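Local coordinates for protein of unknown function with a Fic domain (PDB 3CUC) that is of unknown function but carries a Fic domain, the mostly helical fold of the Fic/DOC family, at residues Pro217-His222 against Asn260-Cys265; Thr177-Ala182 against Phe209-Tyr214; Lys8-Lys13 against Ser269-Ile274; Leu230-Gln235 against Leu256-Tyr261. All blocks are in the same frame, centred on the assembly; numbering follows the deposited sequence.

Contact 1 of 4, residues Pro217-His222 against Asn260-Cys265; sequences PMIVIH and NYLSSC
I219 reaches helix 256-277 with CB, CG2 and CD1, and can be followed outward atom by atom. Its CB lies 3.9 Å from CB of C265. CG2, beside the backbone N, touches the same cysteine at C265 C, 4.0 Å away. The other branch has CG1 held between the backbone N and the carbonyl carbon (chi1 63°), and it ends in CD1, which lies 3.6 Å from CD2 of L262 and 3.8 Å from C265 CB. The I219 and L262 side chains cross at about a right angle and touch through these two methyls. I221 uses both branches: CD1 approaches L262 CD2 at 4.3 Å, while CG2 stands at the edge of the Y261 ring, near its plane, 3.7 Å from Y261 OH. That hydroxyl is hydrogen-bonded to D225, just ahead of helix 226-240; N228 and Y229 of that helix also touch Y261. V220 points its CB away, and its side chain touches F32 and N39 of helix 22-42. Contacts between the two segments are thus apolar packing, while hydrogen bonds to the loop come from N208 of helix 199-213, to I219 N, and from S269, further along helix 256-277, to M218 O.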
loop_
_atom_site.group_PDB
_atom_site.type_symbol
_atom_site.label_atom_id
_atom_site.label_comp_id
_atom_site.label_asym_id
_atom_site.label_seq_id
_atom_site.Cartn_x
_atom_site.Cartn_y
_atom_site.Cartn_z
ATOM N N PRO A 217 -12.953 0.653 -3.099
ATOM C CA PRO A 217 -12.253 -0.535 -3.561
ATOM C C PRO A 217 -10.756 -0.300 -3.502
ATOM O O PRO A 217 -10.291 0.798 -3.806
ATOM C CB PRO A 217 -12.695 -0.663 -5.016
ATOM C CG PRO A 217 -13.012 0.719 -5.423
ATOM C CD PRO A 217 -13.596 1.372 -4.207
HETATM N N MSE A 218 -10.010 -1.324 -3.115
HETATM C CA MSE A 218 -8.574 -1.193 -2.963
HETATM C C MSE A 218 -7.891 -1.075 -4.331
HETATM O O MSE A 218 -8.457 -1.468 -5.358
HETATM C CB MSE A 218 -8.038 -2.364 -2.145
HETATM C CG MSE A 218 -8.434 -2.262 -0.687
HETATM SE SE MSE A 218 -7.910 -3.785 0.336
HETATM C CE MSE A 218 -9.208 -5.124 -0.326
ATOM N N ILE A 219 -6.690 -0.500 -4.339
ATOM C CA ILE A 219 -5.989 -0.220 -5.591
ATOM C C ILE A 219 -4.733 -1.072 -5.768
ATOM O O ILE A 219 -4.163 -1.588 -4.800
ATOM C CB ILE A 219 -5.621 1.289 -5.732
ATOM C CG1 ILE A 219 -4.643 1.735 -4.641
ATOM C CG2 ILE A 219 -6.880 2.151 -5.684
ATOM C CD1 ILE A 219 -3.859 2.952 -5.013
ATOM N N VAL A 220 -4.323 -1.206 -7.028
ATOM C CA VAL A 220 -3.112 -1.924 -7.404
ATOM C C VAL A 220 -2.165 -0.977 -8.137
ATOM O O VAL A 220 -2.444 -0.567 -9.266
ATOM C CB VAL A 220 -3.431 -3.100 -8.359
ATOM C CG1 VAL A 220 -2.142 -3.779 -8.806
ATOM C CG2 VAL A 220 -4.353 -4.096 -7.701
ATOM N N ILE A 221 -1.053 -0.614 -7.506
ATOM C CA ILE A 221 0.006 0.082 -8.233
ATOM C C ILE A 221 0.730 -0.996 -9.034
ATOM O O ILE A 221 1.315 -1.908 -8.450
ATOM C CB ILE A 221 0.972 0.827 -7.305
ATOM C CG1 ILE A 221 0.215 1.880 -6.490
ATOM C CG2 ILE A 221 2.057 1.506 -8.124
ATOM C CD1 ILE A 221 1.043 2.508 -5.400
ATOM N N HIS A 222 0.640 -0.912 -10.364
ATOM C CA HIS A 222 1.148 -1.970 -11.246
ATOM C C HIS A 222 2.650 -1.846 -11.430
ATOM O O HIS A 222 3.148 -0.745 -11.657
ATOM C CB HIS A 222 0.452 -1.917 -12.607
ATOM C CG HIS A 222 -0.989 -2.308 -12.554
ATOM N ND1 HIS A 222 -1.423 -3.589 -12.823
ATOM C CD2 HIS A 222 -2.096 -1.595 -12.242
ATOM C CE1 HIS A 222 -2.736 -3.647 -12.684
ATOM N NE2 HIS A 222 -3.169 -2.450 -12.331
ATOM N N ASN A 260 -2.984 12.695 -7.260
ATOM C CA ASN A 260 -3.578 12.440 -8.568
ATOM C C ASN A 260 -3.288 11.019 -9.035
ATOM O O ASN A 260 -4.178 10.349 -9.566
ATOM C CB ASN A 260 -3.092 13.452 -9.612
ATOM C CG ASN A 260 -3.632 14.859 -9.368
ATOM O OD1 ASN A 260 -4.659 15.044 -8.716
ATOM N ND2 ASN A 260 -2.936 15.857 -9.900
ATOM N N TYR A 261 -2.059 10.553 -8.814
ATOM C CA TYR A 261 -1.675 9.205 -9.226
ATOM C C TYR A 261 -2.557 8.123 -8.593
ATOM O O TYR A 261 -3.072 7.250 -9.286
ATOM C CB TYR A 261 -0.208 8.934 -8.897
ATOM C CG TYR A 261 0.277 7.603 -9.435
ATOM C CD1 TYR A 261 0.186 7.311 -10.794
ATOM C CD2 TYR A 261 0.808 6.629 -8.588
ATOM C CE1 TYR A 261 0.614 6.093 -11.299
ATOM C CE2 TYR A 261 1.241 5.405 -9.088
ATOM C CZ TYR A 261 1.141 5.145 -10.443
ATOM O OH TYR A 261 1.564 3.935 -10.935
ATOM N N LEU A 262 -2.732 8.190 -7.277
ATOM C CA LEU A 262 -3.587 7.235 -6.582
ATOM C C LEU A 262 -5.029 7.346 -7.071
ATOM O O LEU A 262 -5.738 6.346 -7.155
ATOM C CB LEU A 262 -3.521 7.433 -5.060
ATOM C CG LEU A 262 -2.192 7.124 -4.355
ATOM C CD1 LEU A 262 -2.393 7.103 -2.844
ATOM C CD2 LEU A 262 -1.600 5.802 -4.824
ATOM N N SER A 263 -5.462 8.556 -7.401
ATOM C CA SER A 263 -6.809 8.754 -7.931
ATOM C C SER A 263 -6.993 8.051 -9.271
ATOM O O SER A 263 -8.038 7.450 -9.517
ATOM C CB SER A 263 -7.123 10.240 -8.061
ATOM O OG SER A 263 -6.975 10.873 -6.804
ATOM N N SER A 264 -5.976 8.095 -10.124
ATOM C CA SER A 264 -6.053 7.399 -11.403
ATOM C C SER A 264 -6.121 5.872 -11.202
ATOM O O SER A 264 -6.801 5.173 -11.954
ATOM C CB SER A 264 -4.890 7.795 -12.310
ATOM O OG SER A 264 -3.655 7.376 -11.763
ATOM N N CYS A 265 -5.442 5.357 -10.180
ATOM C CA CYS A 265 -5.594 3.943 -9.819
ATOM C C CYS A 265 -6.998 3.662 -9.335
ATOM O O CYS A 265 -7.595 2.655 -9.715
ATOM C CB CYS A 265 -4.632 3.528 -8.711
ATOM S SG CYS A 265 -2.929 3.857 -9.085
#

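Contact 2 of 4, residues Thr177-Ala182 against Phe209-Tyr214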
loop_
_atom_site.group_PDB
_atom_site.type_symbol
_atom_site.label_atom_id
_atom_site.label_comp_id
_atom_site.label_asym_id
_atom_site.label_seq_id
_atom_site.Cartn_x
_atom_site.Cartn_y
_atom_site.Cartn_z
ATOM N N THR A 177 -10.223 13.655 2.164
ATOM C CA THR A 177 -10.832 12.521 1.469
ATOM C C THR A 177 -9.960 11.291 1.719
ATOM O O THR A 177 -8.758 11.427 1.957
ATOM C CB THR A 177 -10.939 12.732 -0.067
ATOM O OG1 THR A 177 -9.645 12.610 -0.676
ATOM C CG2 THR A 177 -11.538 14.083 -0.402
ATOM N N PRO A 178 -10.552 10.085 1.675
ATOM C CA PRO A 178 -9.738 8.874 1.853
ATOM C C PRO A 178 -8.562 8.746 0.889
ATOM O O PRO A 178 -7.528 8.210 1.279
ATOM C CB PRO A 178 -10.749 7.738 1.647
ATOM C CG PRO A 178 -12.049 8.340 2.060
ATOM C CD PRO A 178 -11.980 9.753 1.526
ATOM N N VAL A 179 -8.704 9.234 -0.344
ATOM C CA VAL A 179 -7.601 9.169 -1.315
ATOM C C VAL A 179 -6.461 10.076 -0.870
ATOM O O VAL A 179 -5.291 9.683 -0.911
ATOM C CB VAL A 179 -8.053 9.553 -2.742
ATOM C CG1 VAL A 179 -6.890 9.458 -3.728
ATOM C CG2 VAL A 179 -9.184 8.648 -3.190
ATOM N N GLU A 180 -6.816 11.284 -0.432
ATOM C CA GLU A 180 -5.839 12.245 0.079
ATOM C C GLU A 180 -5.118 11.706 1.310
ATOM O O GLU A 180 -3.890 11.717 1.370
ATOM C CB GLU A 180 -6.523 13.568 0.439
ATOM C CG GLU A 180 -7.001 14.377 -0.758
ATOM C CD GLU A 180 -7.950 15.505 -0.375
ATOM O OE1 GLU A 180 -8.455 15.521 0.771
ATOM O OE2 GLU A 180 -8.197 16.382 -1.228
ATOM N N LEU A 181 -5.892 11.239 2.287
ATOM C CA LEU A 181 -5.334 10.735 3.539
ATOM C C LEU A 181 -4.435 9.533 3.267
ATOM O O LEU A 181 -3.361 9.408 3.862
ATOM C CB LEU A 181 -6.451 10.362 4.529
ATOM C CG LEU A 181 -6.018 9.805 5.897
ATOM C CD1 LEU A 181 -5.046 10.735 6.599
ATOM C CD2 LEU A 181 -7.218 9.528 6.787
ATOM N N ALA A 182 -4.879 8.662 2.360
ATOM C CA ALA A 182 -4.103 7.492 1.963
ATOM C C ALA A 182 -2.805 7.920 1.292
ATOM O O ALA A 182 -1.742 7.397 1.613
ATOM C CB ALA A 182 -4.911 6.596 1.034
ATOM N N PHE A 209 -5.368 -0.043 3.324
ATOM C CA PHE A 209 -5.993 -0.016 4.643
ATOM C C PHE A 209 -6.966 1.152 4.721
ATOM O O PHE A 209 -8.114 0.991 5.122
ATOM C CB PHE A 209 -4.937 0.092 5.743
ATOM C CG PHE A 209 -5.489 0.465 7.094
ATOM C CD1 PHE A 209 -5.988 -0.507 7.953
ATOM C CD2 PHE A 209 -5.487 1.786 7.517
ATOM C CE1 PHE A 209 -6.484 -0.166 9.209
ATOM C CE2 PHE A 209 -5.983 2.135 8.765
ATOM C CZ PHE A 209 -6.482 1.152 9.614
ATOM N N VAL A 210 -6.494 2.327 4.322
ATOM C CA VAL A 210 -7.307 3.525 4.381
ATOM C C VAL A 210 -8.531 3.389 3.470
ATOM O O VAL A 210 -9.666 3.584 3.911
ATOM C CB VAL A 210 -6.484 4.776 4.010
ATOM C CG1 VAL A 210 -7.370 6.021 4.002
ATOM C CG2 VAL A 210 -5.313 4.946 4.984
ATOM N N LEU A 211 -8.297 3.024 2.215
ATOM C CA LEU A 211 -9.376 2.904 1.246
ATOM C C LEU A 211 -10.425 1.881 1.671
ATOM O O LEU A 211 -11.620 2.123 1.539
ATOM C CB LEU A 211 -8.830 2.521 -0.133
ATOM C CG LEU A 211 -7.924 3.517 -0.858
ATOM C CD1 LEU A 211 -7.466 2.951 -2.198
ATOM C CD2 LEU A 211 -8.638 4.821 -1.063
ATOM N N HIS A 212 -9.986 0.734 2.173
ATOM C CA HIS A 212 -10.928 -0.315 2.564
ATOM C C HIS A 212 -11.795 0.121 3.754
ATOM O O HIS A 212 -13.014 -0.097 3.766
ATOM C CB HIS A 212 -10.184 -1.603 2.901
ATOM C CG HIS A 212 -11.079 -2.783 3.095
ATOM N ND1 HIS A 212 -11.848 -3.305 2.079
ATOM C CD2 HIS A 212 -11.315 -3.553 4.183
ATOM C CE1 HIS A 212 -12.526 -4.343 2.537
ATOM N NE2 HIS A 212 -12.219 -4.515 3.809
ATOM N N ARG A 213 -11.151 0.733 4.748
ATOM C CA ARG A 213 -11.841 1.228 5.933
ATOM C C ARG A 213 -13.006 2.139 5.572
ATOM O O ARG A 213 -14.070 2.035 6.173
ATOM C CB ARG A 213 -10.864 1.969 6.849
ATOM C CG ARG A 213 -11.529 2.883 7.874
ATOM C CD ARG A 213 -10.622 3.105 9.064
ATOM N NE ARG A 213 -10.513 1.889 9.865
ATOM C CZ ARG A 213 -9.791 1.767 10.972
ATOM N NH1 ARG A 213 -9.090 2.787 11.438
ATOM N NH2 ARG A 213 -9.779 0.611 11.612
ATOM N N TYR A 214 -12.801 3.016 4.592
ATOM C CA TYR A 214 -13.822 3.982 4.195
ATOM C C TYR A 214 -14.631 3.540 2.971
ATOM O O TYR A 214 -15.196 4.362 2.264
ATOM C CB TYR A 214 -13.182 5.366 3.990
ATOM C CG TYR A 214 -12.527 5.875 5.262
ATOM C CD1 TYR A 214 -13.294 6.218 6.365
ATOM C CD2 TYR A 214 -11.146 5.982 5.371
ATOM C CE1 TYR A 214 -12.715 6.664 7.541
ATOM C CE2 TYR A 214 -10.556 6.431 6.547
ATOM C CZ TYR A 214 -11.354 6.771 7.628
ATOM O OH TYR A 214 -10.792 7.216 8.802
#
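A182 and V210 form a close part of this helix pair, CB to CB at 3.8 Å, with the small alanine letting the backbones come to 5.6 Å between their CA atoms. V210 has CG1 anti to its backbone N (chi1 177°), and this methyl rests 3.5 Å from the carbonyl O of P178, an oxygen already bonded to A182 N. A second close contact lies at the partly exposed margin, where P178 CG meets Y214 CB at 3.7 Å, obliquely to the ring, whose one face is covered by CG of R213. The fit is looser on the flanks: L181 CG stays 4.4 Å from V210 CG1, and V179 CG2 is equally far from L211 CD2. Most exposed is T177, the N-cap of helix 178-192, where a capping box joins T177 OG1 to E180 N and E180 OE1 to T177 N. The segment axes run antiparallel at 158°, and the HPFxxGNGR signature of Fic proteins spans the connection and the first turn of helix 199-213. Y167 of helix 156-173 packs on L181, F209 and V210, R213 bonds to the carbonyls of A88 and R93, and V179 touches S263 and L266 of helix 256-277.

Contact 3 of 4, residues Lys8-Lys13 against Ser269-Ile274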
loop_
_atom_site.group_PDB
_atom_site.type_symbol
_atom_site.label_atom_id
_atom_site.label_comp_id
_atom_site.label_asym_id
_atom_site.label_seq_id
_atom_site.Cartn_x
_atom_site.Cartn_y
_atom_site.Cartn_z
ATOM N N LYS A 8 -15.652 11.166 -9.412
ATOM C CA LYS A 8 -16.809 11.357 -8.528
ATOM C C LYS A 8 -18.059 10.629 -9.037
ATOM O O LYS A 8 -18.881 10.161 -8.254
ATOM C CB LYS A 8 -17.096 12.853 -8.341
ATOM C CG LYS A 8 -16.123 13.533 -7.395
ATOM C CD LYS A 8 -16.400 15.014 -7.271
ATOM C CE LYS A 8 -15.480 15.667 -6.249
ATOM N NZ LYS A 8 -15.308 17.130 -6.495
ATOM N N GLN A 9 -18.183 10.540 -10.354
ATOM C CA GLN A 9 -19.296 9.865 -11.005
ATOM C C GLN A 9 -19.168 8.367 -10.820
ATOM O O GLN A 9 -20.150 7.676 -10.557
ATOM C CB GLN A 9 -19.264 10.191 -12.490
ATOM C CG GLN A 9 -20.519 9.899 -13.254
ATOM C CD GLN A 9 -20.465 10.522 -14.636
ATOM O OE1 GLN A 9 -21.233 11.439 -14.951
ATOM N NE2 GLN A 9 -19.525 10.049 -15.462
ATOM N N LEU A 10 -17.937 7.882 -10.987
ATOM C CA LEU A 10 -17.606 6.480 -10.802
ATOM C C LEU A 10 -17.841 6.059 -9.356
ATOM O O LEU A 10 -18.431 5.012 -9.102
ATOM C CB LEU A 10 -16.149 6.218 -11.189
ATOM C CG LEU A 10 -15.790 6.172 -12.677
ATOM C CD1 LEU A 10 -14.276 6.029 -12.852
ATOM C CD2 LEU A 10 -16.523 5.042 -13.398
ATOM N N TYR A 11 -17.383 6.879 -8.414
ATOM C CA TYR A 11 -17.615 6.621 -6.989
ATOM C C TYR A 11 -19.103 6.545 -6.652
ATOM O O TYR A 11 -19.551 5.618 -5.984
ATOM C CB TYR A 11 -16.972 7.704 -6.122
ATOM C CG TYR A 11 -17.130 7.407 -4.655
ATOM C CD1 TYR A 11 -16.448 6.340 -4.071
ATOM C CD2 TYR A 11 -17.981 8.164 -3.851
ATOM C CE1 TYR A 11 -16.599 6.041 -2.726
ATOM C CE2 TYR A 11 -18.138 7.872 -2.504
ATOM C CZ TYR A 11 -17.443 6.807 -1.948
ATOM O OH TYR A 11 -17.581 6.500 -0.616
ATOM N N SER A 12 -19.857 7.539 -7.110
ATOM C CA SER A 12 -21.295 7.568 -6.914
ATOM C C SER A 12 -21.956 6.300 -7.436
ATOM O O SER A 12 -22.818 5.735 -6.770
ATOM C CB SER A 12 -21.903 8.780 -7.610
ATOM O OG SER A 12 -23.313 8.678 -7.624
ATOM N N LYS A 13 -21.554 5.863 -8.626
ATOM C CA LYS A 13 -22.114 4.662 -9.232
ATOM C C LYS A 13 -21.768 3.439 -8.401
ATOM O O LYS A 13 -22.587 2.542 -8.222
ATOM C CB LYS A 13 -21.588 4.487 -10.656
ATOM C CG LYS A 13 -22.142 3.273 -11.405
ATOM C CD LYS A 13 -23.614 3.459 -11.763
ATOM C CE LYS A 13 -24.201 2.208 -12.404
ATOM N NZ LYS A 13 -25.576 2.484 -12.911
ATOM N N SER A 269 -9.824 0.911 -10.459
ATOM C CA SER A 269 -10.486 -0.036 -9.542
ATOM C C SER A 269 -11.993 0.123 -9.584
ATOM O O SER A 269 -12.726 -0.866 -9.670
ATOM C CB SER A 269 -10.026 0.163 -8.095
ATOM O OG SER A 269 -8.650 -0.123 -7.926
ATOM N N LEU A 270 -12.449 1.372 -9.508
ATOM C CA LEU A 270 -13.867 1.680 -9.565
ATOM C C LEU A 270 -14.485 1.180 -10.869
ATOM O O LEU A 270 -15.564 0.585 -10.862
ATOM C CB LEU A 270 -14.099 3.188 -9.397
ATOM C CG LEU A 270 -13.992 3.724 -7.964
ATOM C CD1 LEU A 270 -13.875 5.235 -7.967
ATOM C CD2 LEU A 270 -15.191 3.274 -7.109
ATOM N N THR A 271 -13.793 1.404 -11.982
ATOM C CA THR A 271 -14.314 0.997 -13.281
ATOM C C THR A 271 -14.449 -0.521 -13.354
ATOM O O THR A 271 -15.477 -1.034 -13.780
ATOM C CB THR A 271 -13.434 1.502 -14.432
ATOM O OG1 THR A 271 -13.367 2.933 -14.386
ATOM C CG2 THR A 271 -14.014 1.076 -15.767
ATOM N N LEU A 272 -13.415 -1.232 -12.922
ATOM C CA LEU A 272 -13.462 -2.688 -12.879
ATOM C C LEU A 272 -14.513 -3.206 -11.902
ATOM O O LEU A 272 -15.193 -4.194 -12.191
ATOM C CB LEU A 272 -12.091 -3.277 -12.514
ATOM C CG LEU A 272 -11.326 -3.990 -13.629
ATOM C CD1 LEU A 272 -11.171 -3.062 -14.851
ATOM C CD2 LEU A 272 -9.965 -4.499 -13.112
ATOM N N ALA A 273 -14.628 -2.561 -10.742
ATOM C CA ALA A 273 -15.535 -3.031 -9.699
ATOM C C ALA A 273 -16.987 -2.838 -10.129
ATOM O O ALA A 273 -17.819 -3.726 -9.930
ATOM C CB ALA A 273 -15.259 -2.321 -8.397
ATOM N N ILE A 274 -17.278 -1.689 -10.733
ATOM C CA ILE A 274 -18.599 -1.433 -11.320
ATOM C C ILE A 274 -18.923 -2.491 -12.385
ATOM O O ILE A 274 -20.052 -2.990 -12.468
ATOM C CB ILE A 274 -18.687 -0.008 -11.940
ATOM C CG1 ILE A 274 -18.733 1.049 -10.837
ATOM C CG2 ILE A 274 -19.917 0.127 -12.824
ATOM C CD1 ILE A 274 -18.611 2.461 -11.343
#
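L10 and L270 begin a strip of aliphatic contacts, L10 CB standing 4.1 Å from L270 CD1. Further out, L10 CD2 comes to 3.9 Å from CD1 of I274, whose side chain it crosses at about a right angle. I274 CD1 also lies 3.6 Å from K13 CG. This involves only the base of the lysine: chi2 (70°) bends the chain at CD, and the end of the side chain leads away. The two segments incline at 35° with their N-to-C directions broadly parallel, and the axes approach to 9.5 Å: the N-terminal helix 6-16 lies against the C-terminal half of helix 256-277, packing the first helix of the chain on its last. A second kind of contact is methyl against backbone. I274 CD1 sits 3.4 Å from the carbonyl O of L10, and L270 CD1 is 3.9 Å from the amide N of Y11, whose ring L270 CD2 approaches obliquely. Polar and aromatic groups make up the rest. T271 OG1, 3.6 Å from L10 CD1, bonds to the carbonyl of I267 in its own helix, leaving L10 a van der Waals neighbour, and Y11 stacks on Y216, outside the pair.

Contact 4 of 4, residues Leu230-Gln235 against Leu256-Tyr261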
loop_
_atom_site.group_PDB
_atom_site.type_symbol
_atom_site.label_atom_id
_atom_site.label_comp_id
_atom_site.label_asym_id
_atom_site.label_seq_id
_atom_site.Cartn_x
_atom_site.Cartn_y
_atom_site.Cartn_z
ATOM N N LEU A 230 7.742 5.848 -9.213
ATOM C CA LEU A 230 8.939 6.452 -8.610
ATOM C C LEU A 230 9.130 7.913 -9.040
ATOM O O LEU A 230 9.544 8.754 -8.236
ATOM C CB LEU A 230 10.201 5.648 -8.966
ATOM C CG LEU A 230 10.437 4.341 -8.196
ATOM C CD1 LEU A 230 11.674 3.624 -8.741
ATOM C CD2 LEU A 230 10.575 4.608 -6.704
ATOM N N ASN A 231 8.833 8.207 -10.303
ATOM C CA ASN A 231 8.973 9.565 -10.827
ATOM C C ASN A 231 8.055 10.530 -10.078
ATOM O O ASN A 231 8.494 11.585 -9.624
ATOM C CB ASN A 231 8.675 9.601 -12.329
ATOM C CG ASN A 231 8.963 10.960 -12.951
ATOM O OD1 ASN A 231 8.251 11.944 -12.710
ATOM N ND2 ASN A 231 10.007 11.018 -13.771
ATOM N N ILE A 232 6.791 10.144 -9.931
ATOM C CA ILE A 232 5.798 10.996 -9.276
ATOM C C ILE A 232 6.252 11.322 -7.842
ATOM O O ILE A 232 6.208 12.482 -7.431
ATOM C CB ILE A 232 4.383 10.353 -9.303
ATOM C CG1 ILE A 232 3.908 10.121 -10.751
ATOM C CG2 ILE A 232 3.386 11.221 -8.549
ATOM C CD1 ILE A 232 3.175 11.287 -11.373
ATOM N N LEU A 233 6.735 10.319 -7.107
ATOM C CA LEU A 233 7.285 10.548 -5.760
ATOM C C LEU A 233 8.603 11.356 -5.775
ATOM O O LEU A 233 8.921 12.029 -4.795
ATOM C CB LEU A 233 7.489 9.217 -5.023
ATOM C CG LEU A 233 6.237 8.387 -4.701
ATOM C CD1 LEU A 233 6.602 6.939 -4.390
ATOM C CD2 LEU A 233 5.457 8.986 -3.543
ATOM N N HIS A 234 9.357 11.289 -6.875
ATOM C CA HIS A 234 10.594 12.081 -7.035
ATOM C C HIS A 234 10.324 13.570 -7.298
ATOM O O HIS A 234 11.200 14.411 -7.076
ATOM C CB HIS A 234 11.467 11.513 -8.165
ATOM N N GLN A 235 9.123 13.882 -7.787
ATOM C CA GLN A 235 8.682 15.272 -7.974
ATOM C C GLN A 235 8.286 15.880 -6.632
ATOM O O GLN A 235 8.693 16.999 -6.300
ATOM C CB GLN A 235 7.481 15.344 -8.923
ATOM C CG GLN A 235 7.767 14.917 -10.353
ATOM C CD GLN A 235 6.514 14.840 -11.213
ATOM O OE1 GLN A 235 5.382 14.844 -10.713
ATOM N NE2 GLN A 235 6.715 14.762 -12.521
ATOM N N LEU A 256 0.639 16.706 -4.315
ATOM C CA LEU A 256 -0.501 16.714 -5.233
ATOM C C LEU A 256 -0.353 15.778 -6.452
ATOM O O LEU A 256 -1.313 15.098 -6.816
ATOM C CB LEU A 256 -0.795 18.149 -5.674
ATOM C CG LEU A 256 -2.182 18.449 -6.243
ATOM C CD1 LEU A 256 -2.729 19.750 -5.656
ATOM C CD2 LEU A 256 -2.137 18.505 -7.771
ATOM N N PRO A 257 0.844 15.717 -7.076
ATOM C CA PRO A 257 0.997 14.764 -8.191
ATOM C C PRO A 257 0.773 13.292 -7.789
ATOM O O PRO A 257 0.259 12.505 -8.592
ATOM C CB PRO A 257 2.443 14.985 -8.664
ATOM C CG PRO A 257 2.877 16.274 -8.067
ATOM C CD PRO A 257 2.080 16.479 -6.824
ATOM N N PHE A 258 1.150 12.935 -6.562
ATOM C CA PHE A 258 0.948 11.577 -6.059
ATOM C C PHE A 258 -0.502 11.343 -5.648
ATOM O O PHE A 258 -1.000 10.219 -5.749
ATOM C CB PHE A 258 1.890 11.278 -4.882
ATOM C CG PHE A 258 1.785 9.865 -4.357
ATOM C CD1 PHE A 258 2.046 8.780 -5.183
ATOM C CD2 PHE A 258 1.430 9.622 -3.034
ATOM C CE1 PHE A 258 1.945 7.483 -4.707
ATOM C CE2 PHE A 258 1.329 8.324 -2.551
ATOM C CZ PHE A 258 1.587 7.253 -3.388
ATOM N N VAL A 259 -1.178 12.390 -5.174
ATOM C CA VAL A 259 -2.612 12.290 -4.889
ATOM C C VAL A 259 -3.340 11.979 -6.194
ATOM O O VAL A 259 -4.188 11.087 -6.236
ATOM C CB VAL A 259 -3.198 13.576 -4.244
ATOM C CG1 VAL A 259 -4.674 13.382 -3.931
ATOM C CG2 VAL A 259 -2.440 13.943 -2.972
ATOM N N ASN A 260 -2.984 12.695 -7.260
ATOM C CA ASN A 260 -3.578 12.440 -8.568
ATOM C C ASN A 260 -3.288 11.019 -9.035
ATOM O O ASN A 260 -4.178 10.349 -9.566
ATOM C CB ASN A 260 -3.092 13.452 -9.612
ATOM C CG ASN A 260 -3.632 14.859 -9.368
ATOM O OD1 ASN A 260 -4.659 15.044 -8.716
ATOM N ND2 ASN A 260 -2.936 15.857 -9.900
ATOM N N TYR A 261 -2.059 10.553 -8.814
ATOM C CA TYR A 261 -1.675 9.205 -9.226
ATOM C C TYR A 261 -2.557 8.123 -8.593
ATOM O O TYR A 261 -3.072 7.250 -9.286
ATOM C CB TYR A 261 -0.208 8.934 -8.897
ATOM C CG TYR A 261 0.277 7.603 -9.435
ATOM C CD1 TYR A 261 0.186 7.311 -10.794
ATOM C CD2 TYR A 261 0.808 6.629 -8.588
ATOM C CE1 TYR A 261 0.614 6.093 -11.299
ATOM C CE2 TYR A 261 1.241 5.405 -9.088
ATOM C CZ TYR A 261 1.141 5.145 -10.443
ATOM O OH TYR A 261 1.564 3.935 -10.935
#
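I232 and F258 mark the near point of two antiparallel helix segments, at 151° with axes 8.6 Å apart and these two CA atoms at 5.8 Å. I232 is central, and the touching is done by one methyl, CG2. Anti to its own backbone N, this methyl lies 3.4 Å from the carbonyl O of P257 and equally near the amide N of F258. The carbonyl it rests on accepts from Y261 N, as an ordinary helix bond, so the methyl packs on an oxygen already engaged. Around it stand P257 CB, F258 CB and, more distantly, Y261 CB at 4.3 Å. The same methyl is at the edge of the F258 ring, near its plane.

A face of that ring is used by L233. Its CD2 stands 3.8 Å from the ring centroid and only 12° from the normal, a CH-pi contact placed squarely over the centre. CG of F258 is anti to its backbone N (chi1 -177°) and lies 3.9 Å from L233 CD2. At the outer margin Q235 extends past P257, its OE1 3.6 Å from the proline CB, a contact of carbon with oxygen and no polar bond.

Helix 178-192 adjoins this pair of helices: Y187 touches L233, A183 packs on F258 and V259, and the ring of H186 meets that of F258 with planes about 55° apart. Y229 and C236, from helix 226-240 itself, also reach F258.

Helix 256-277 serves contacts 4, 1 and 3 in that order: its first turns meet helix 226-240, the loop 217-222 follows with Y261 serving both, and its C-terminal half meets the N-terminal helix 6-16. Contact 1 is the buried one; contacts 2, 3 and 4 are partly buried, 3 and 4 each with one exposed residue, and 3 lies farthest out, its centre about 20 Å from that of the chain. All four are apolar, but contact 4 adds a CH-pi face and contact 2 a capping box at its exposed end. Contact 2 joins the two helices around the Fic signature, and reaches contact 1 through L211 CD1, 3.6 Å from I219 CG2. Contacts 1 and 3 touch where P217 packs on L270.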